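RNA-dependent RNA Polymerase (Bombyx mori cytoplasmic polyhedrosis virus, PDB 6TZ0) catalyses RNA-directed RNA synthesis, making plus strands by fully conservative transcription of the viral double-stranded genome and, probably, complementary minus strands after core assembly. Local coordinates at residues R254-E259 and E313-A318; A260-G265 and S294-L299. One frame throughout, in Å; residues are numbered along the deposited sequence.

Contact 1: residues R254-E259 and E313-A318; sequences RSWYQE and EYINRA
The indole of W256 packs against helix 309-320, where it meets I315 and A318, about one turn apart. Its two halves are approached differently. CG2 of I315 sits over one face of the five-membered ring, 3.7 Å from W256 CG. The same methyl is 4.0 Å from the centroid of that ring and 23° off the ring normal, a CH-pi contact. I315 chi1 of -69° sets this branch anti to the backbone N, while the other branch, ending in I315 CD1, comes to 4.1 Å from W256 CD1. At the six-membered ring A318 CB lies 3.8 Å from both W256 CZ3 and W256 CH2, approaching obliquely. Alanine suits this place because its single methyl lets the broad ring come near the helix, and a branched isoleucine offers a methyl to the pi face. No hydrogen bond crosses the contact; W256 NE1 makes a weak one to G253 O. In contrast to this closely packed, buried apolar patch, E313 and N316 mark the exposed side of the helix and do not touch 254-259. W256 belongs to a type I turn, R254 to Y257, that leads into helix 257-264. Its side chain also touches R303 of helix 295-306 and Y331 and C335 of helix 325-339, so it sits among three helices of the N-terminal region.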
loop_
_atom_site.group_PDB
_atom_site.type_symbol
_atom_site.label_atom_id
_atom_site.label_comp_id
_atom_site.label_asym_id
_atom_site.label_seq_id
_atom_site.Cartn_x
_atom_site.Cartn_y
_atom_site.Cartn_z
ATOM N N ARG A 254 3.235 10.092 -27.230
ATOM C CA ARG A 254 4.568 9.949 -26.665
ATOM C C ARG A 254 5.446 8.958 -27.407
ATOM O O ARG A 254 6.647 9.193 -27.527
ATOM C CB ARG A 254 4.470 9.511 -25.201
ATOM C CG ARG A 254 4.032 10.581 -24.219
ATOM C CD ARG A 254 3.732 9.933 -22.878
ATOM N NE ARG A 254 3.524 10.886 -21.795
ATOM C CZ ARG A 254 2.368 11.459 -21.502
ATOM N NH1 ARG A 254 1.293 11.195 -22.224
ATOM N NH2 ARG A 254 2.295 12.310 -20.494
ATOM N N SER A 255 4.876 7.873 -27.929
ATOM C CA SER A 255 5.627 6.713 -28.397
ATOM C C SER A 255 6.269 6.899 -29.774
ATOM O O SER A 255 6.830 5.939 -30.310
ATOM C CB SER A 255 4.714 5.487 -28.414
ATOM O OG SER A 255 3.671 5.642 -29.355
ATOM N N TRP A 256 6.208 8.096 -30.353
ATOM C CA TRP A 256 6.824 8.391 -31.640
ATOM C C TRP A 256 8.339 8.532 -31.563
ATOM O O TRP A 256 8.995 8.546 -32.616
ATOM C CB TRP A 256 6.221 9.683 -32.203
ATOM C CG TRP A 256 6.376 10.828 -31.250
ATOM C CD1 TRP A 256 5.504 11.197 -30.278
ATOM C CD2 TRP A 256 7.486 11.727 -31.153
ATOM N NE1 TRP A 256 5.993 12.268 -29.586
ATOM C CE2 TRP A 256 7.213 12.611 -30.102
ATOM C CE3 TRP A 256 8.686 11.867 -31.856
ATOM C CZ2 TRP A 256 8.089 13.620 -29.737
ATOM C CZ3 TRP A 256 9.552 12.864 -31.489
ATOM C CH2 TRP A 256 9.250 13.729 -30.441
ATOM N N TYR A 257 8.906 8.668 -30.357
ATOM C CA TYR A 257 10.305 9.065 -30.229
ATOM C C TYR A 257 11.247 7.966 -30.672
ATOM O O TYR A 257 12.370 8.257 -31.087
ATOM C CB TYR A 257 10.625 9.479 -28.791
ATOM C CG TYR A 257 10.750 8.348 -27.796
ATOM C CD1 TYR A 257 9.626 7.787 -27.214
ATOM C CD2 TYR A 257 11.999 7.887 -27.389
ATOM C CE1 TYR A 257 9.737 6.771 -26.295
ATOM C CE2 TYR A 257 12.116 6.870 -26.471
ATOM C CZ TYR A 257 10.981 6.317 -25.928
ATOM O OH TYR A 257 11.092 5.305 -25.006
ATOM N N GLN A 258 10.793 6.717 -30.625
ATOM C CA GLN A 258 11.599 5.607 -31.102
ATOM C C GLN A 258 11.757 5.661 -32.616
ATOM O O GLN A 258 12.855 5.445 -33.139
ATOM C CB GLN A 258 10.954 4.304 -30.647
ATOM C CG GLN A 258 11.783 3.072 -30.819
ATOM C CD GLN A 258 11.115 1.881 -30.195
ATOM O OE1 GLN A 258 9.985 1.970 -29.730
ATOM N NE2 GLN A 258 11.817 0.770 -30.145
ATOM N N GLU A 259 10.687 6.013 -33.332
ATOM C CA GLU A 259 10.783 6.208 -34.775
ATOM C C GLU A 259 11.608 7.437 -35.129
ATOM O O GLU A 259 12.358 7.417 -36.114
ATOM C CB GLU A 259 9.387 6.321 -35.376
ATOM C CG GLU A 259 9.366 6.431 -36.879
ATOM C CD GLU A 259 7.966 6.532 -37.423
ATOM O OE1 GLU A 259 7.017 6.490 -36.616
ATOM O OE2 GLU A 259 7.813 6.665 -38.653
ATOM N N GLU A 313 0.633 17.273 -36.555
ATOM C CA GLU A 313 1.551 17.949 -37.459
ATOM C C GLU A 313 2.818 18.368 -36.727
ATOM O O GLU A 313 3.912 18.351 -37.306
ATOM C CB GLU A 313 0.846 19.146 -38.095
ATOM C CG GLU A 313 1.616 19.832 -39.208
ATOM C CD GLU A 313 0.793 20.904 -39.909
ATOM O OE1 GLU A 313 -0.365 21.132 -39.500
ATOM O OE2 GLU A 313 1.298 21.509 -40.878
ATOM N N TYR A 314 2.696 18.702 -35.436
ATOM C CA TYR A 314 3.879 18.953 -34.616
ATOM C C TYR A 314 4.722 17.693 -34.443
ATOM O O TYR A 314 5.957 17.758 -34.458
ATOM C CB TYR A 314 3.472 19.503 -33.252
ATOM C CG TYR A 314 4.643 19.832 -32.356
ATOM C CD1 TYR A 314 5.408 20.966 -32.571
ATOM C CD2 TYR A 314 4.982 19.005 -31.297
ATOM C CE1 TYR A 314 6.473 21.270 -31.759
ATOM C CE2 TYR A 314 6.049 19.296 -30.483
ATOM C CZ TYR A 314 6.790 20.431 -30.718
ATOM O OH TYR A 314 7.855 20.730 -29.906
ATOM N N ILE A 315 4.073 16.537 -34.281
ATOM C CA ILE A 315 4.813 15.282 -34.150
ATOM C C ILE A 315 5.517 14.922 -35.457
ATOM O O ILE A 315 6.666 14.471 -35.442
ATOM C CB ILE A 315 3.877 14.163 -33.657
ATOM C CG1 ILE A 315 3.470 14.424 -32.208
ATOM C CG2 ILE A 315 4.511 12.786 -33.768
ATOM C CD1 ILE A 315 2.402 13.513 -31.726
ATOM N N ASN A 316 4.871 15.148 -36.604
ATOM C CA ASN A 316 5.540 14.864 -37.875
ATOM C C ASN A 316 6.691 15.836 -38.127
ATOM O O ASN A 316 7.721 15.459 -38.702
ATOM C CB ASN A 316 4.541 14.904 -39.026
ATOM C CG ASN A 316 3.529 13.797 -38.941
ATOM O OD1 ASN A 316 3.844 12.693 -38.513
ATOM N ND2 ASN A 316 2.310 14.074 -39.375
ATOM N N ARG A 317 6.536 17.083 -37.671
ATOM C CA ARG A 317 7.628 18.052 -37.666
ATOM C C ARG A 317 8.805 17.573 -36.824
ATOM O O ARG A 317 9.965 17.729 -37.218
ATOM C CB ARG A 317 7.101 19.382 -37.137
ATOM C CG ARG A 317 8.087 20.507 -37.128
ATOM C CD ARG A 317 7.431 21.772 -36.619
ATOM N NE ARG A 317 8.374 22.876 -36.581
ATOM C CZ ARG A 317 8.622 23.668 -37.617
ATOM N NH1 ARG A 317 9.506 24.644 -37.509
ATOM N NH2 ARG A 317 7.995 23.475 -38.766
ATOM N N ALA A 318 8.522 16.986 -35.660
ATOM C CA ALA A 318 9.584 16.449 -34.811
ATOM C C ALA A 318 10.225 15.210 -35.426
ATOM O O ALA A 318 11.420 14.962 -35.228
ATOM C CB ALA A 318 9.028 16.123 -33.429
#

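Contact 2: residues A260-G265 and S294-L299; sequences ALHNVG and STFISL
Two helices of the N-terminal region, 257-264 and 295-306, are joined here by a sparse aromatic contact near the last turn of the first and the opening turn of the second. H262 and F296 carry it alone. CD2 of H262 comes to 4.2 Å from F296 CE2, arriving at the edge of the phenyl ring and near its plane, whereas the phenyl carbon stands obliquely to the imidazole. The ring centroids are 6.0 Å apart and the planes are inclined at 56°, too far from either parallel or perpendicular to make a stack or a T-shaped pair. In both residues the bond to CB points toward the other helix; with chi1 at 169° the imidazole of H262 stands beside its own carbonyl carbon. F296 is buried, as befits a large hydrocarbon ring, while the partly exposed H262 offers its CD2 carbon to the phenylalanine and uses ND1 for a polar partner. That ND1 is hydrogen-bonded to the backbone N of E288, and the side chain also touches S287, so the imidazole is anchored to the connection that follows strand 278-285. Helix 257-264 ends before G265, which has positive phi. Since E288 N can only donate, ND1 must act as the acceptor; this is consistent with an imidazole protonated at NE2 and neutral, meeting F296 by carbon-to-carbon van der Waals packing rather than through a charge.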
loop_
_atom_site.group_PDB
_atom_site.type_symbol
_atom_site.label_atom_id
_atom_site.label_comp_id
_atom_site.label_asym_id
_atom_site.label_seq_id
_atom_site.Cartn_x
_atom_site.Cartn_y
_atom_site.Cartn_z
ATOM N N ALA A 260 11.487 8.504 -34.335
ATOM C CA ALA A 260 12.300 9.695 -34.569
ATOM C C ALA A 260 13.786 9.402 -34.390
ATOM O O ALA A 260 14.612 9.799 -35.223
ATOM C CB ALA A 260 11.863 10.817 -33.633
ATOM N N LEU A 261 14.134 8.674 -33.333
ATOM C CA LEU A 261 15.519 8.329 -33.066
ATOM C C LEU A 261 16.042 7.298 -34.058
ATOM O O LEU A 261 17.246 7.264 -34.328
ATOM C CB LEU A 261 15.638 7.820 -31.633
ATOM C CG LEU A 261 17.004 7.725 -30.968
ATOM C CD1 LEU A 261 17.586 9.109 -30.755
ATOM C CD2 LEU A 261 16.839 7.020 -29.658
ATOM N N HIS A 262 15.157 6.459 -34.604
ATOM C CA HIS A 262 15.511 5.618 -35.744
ATOM C C HIS A 262 15.897 6.454 -36.957
ATOM O O HIS A 262 16.929 6.208 -37.588
ATOM C CB HIS A 262 14.350 4.696 -36.092
ATOM C CG HIS A 262 14.517 3.982 -37.396
ATOM N ND1 HIS A 262 15.401 2.942 -37.569
ATOM C CD2 HIS A 262 13.913 4.164 -38.592
ATOM C CE1 HIS A 262 15.336 2.512 -38.815
ATOM N NE2 HIS A 262 14.439 3.236 -39.456
ATOM N N ASN A 263 15.077 7.449 -37.299
ATOM C CA ASN A 263 15.377 8.269 -38.470
ATOM C C ASN A 263 16.532 9.238 -38.259
ATOM O O ASN A 263 17.002 9.815 -39.244
ATOM C CB ASN A 263 14.141 9.043 -38.925
ATOM C CG ASN A 263 13.155 8.175 -39.672
ATOM O OD1 ASN A 263 13.541 7.338 -40.483
ATOM N ND2 ASN A 263 11.876 8.378 -39.414
ATOM N N VAL A 264 16.986 9.450 -37.018
ATOM C CA VAL A 264 18.212 10.223 -36.799
ATOM C C VAL A 264 19.417 9.529 -37.428
ATOM O O VAL A 264 20.211 10.155 -38.138
ATOM C CB VAL A 264 18.423 10.488 -35.297
ATOM C CG1 VAL A 264 19.820 11.010 -35.023
ATOM C CG2 VAL A 264 17.437 11.512 -34.830
ATOM N N GLY A 265 19.564 8.227 -37.196
ATOM C CA GLY A 265 20.595 7.443 -37.843
ATOM C C GLY A 265 21.888 7.291 -37.081
ATOM O O GLY A 265 22.317 6.157 -36.854
ATOM N N SER A 294 8.254 -2.724 -37.793
ATOM C CA SER A 294 6.925 -3.157 -38.196
ATOM C C SER A 294 5.838 -2.525 -37.338
ATOM O O SER A 294 4.697 -2.389 -37.791
ATOM C CB SER A 294 6.832 -4.678 -38.134
ATOM O OG SER A 294 6.981 -5.133 -36.804
ATOM N N THR A 295 6.171 -2.127 -36.108
ATOM C CA THR A 295 5.210 -1.460 -35.238
ATOM C C THR A 295 4.955 -0.020 -35.658
ATOM O O THR A 295 3.928 0.563 -35.271
ATOM C CB THR A 295 5.711 -1.497 -33.799
ATOM O OG1 THR A 295 6.938 -0.766 -33.704
ATOM C CG2 THR A 295 5.975 -2.919 -33.377
ATOM N N PHE A 296 5.863 0.551 -36.454
ATOM C CA PHE A 296 5.757 1.950 -36.845
ATOM C C PHE A 296 4.554 2.190 -37.743
ATOM O O PHE A 296 3.968 3.268 -37.693
ATOM C CB PHE A 296 7.036 2.415 -37.549
ATOM C CG PHE A 296 8.252 2.495 -36.655
ATOM C CD1 PHE A 296 8.142 2.435 -35.275
ATOM C CD2 PHE A 296 9.511 2.650 -37.209
ATOM C CE1 PHE A 296 9.259 2.505 -34.470
ATOM C CE2 PHE A 296 10.631 2.728 -36.407
ATOM C CZ PHE A 296 10.502 2.647 -35.037
ATOM N N ILE A 297 4.145 1.186 -38.522
ATOM C CA ILE A 297 2.996 1.327 -39.417
ATOM C C ILE A 297 1.706 1.493 -38.621
ATOM O O ILE A 297 0.898 2.398 -38.887
ATOM C CB ILE A 297 2.922 0.118 -40.365
ATOM C CG1 ILE A 297 4.111 0.128 -41.323
ATOM C CG2 ILE A 297 1.612 0.087 -41.121
ATOM C CD1 ILE A 297 4.259 -1.134 -42.115
ATOM N N SER A 298 1.509 0.631 -37.623
ATOM C CA SER A 298 0.331 0.715 -36.773
ATOM C C SER A 298 0.332 1.996 -35.953
ATOM O O SER A 298 -0.722 2.621 -35.779
ATOM C CB SER A 298 0.265 -0.508 -35.863
ATOM O OG SER A 298 -0.847 -0.433 -34.995
ATOM N N LEU A 299 1.508 2.430 -35.486
ATOM C CA LEU A 299 1.569 3.681 -34.730
ATOM C C LEU A 299 1.282 4.901 -35.606
ATOM O O LEU A 299 0.602 5.829 -35.161
ATOM C CB LEU A 299 2.919 3.810 -34.028
ATOM C CG LEU A 299 3.009 3.303 -32.582
ATOM C CD1 LEU A 299 2.821 1.810 -32.447
ATOM C CD2 LEU A 299 4.347 3.695 -32.004
#

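How the contacts relate
Following the chain from the N terminus, the turn at 254-257 and the helix it leads into serve contact 1 and contact 2 in succession. After them come strands 266-272 and 278-285 and the short helix 290-293; contact 2 then closes this loop of 28 residues by bringing 294-299 back to 260-265. The chain continues through helix 295-306 and, after a short link, into helix 309-320, where contact 1 closes a wider loop of 53 residues, with contact 2 nested inside. Their centres are about 9 Å apart, and they touch: F296 CZ lies 3.6 Å from E259 CA, and S255 OG 3.4 Å from L299 CD2. Together they tie two successive helices to 254-265.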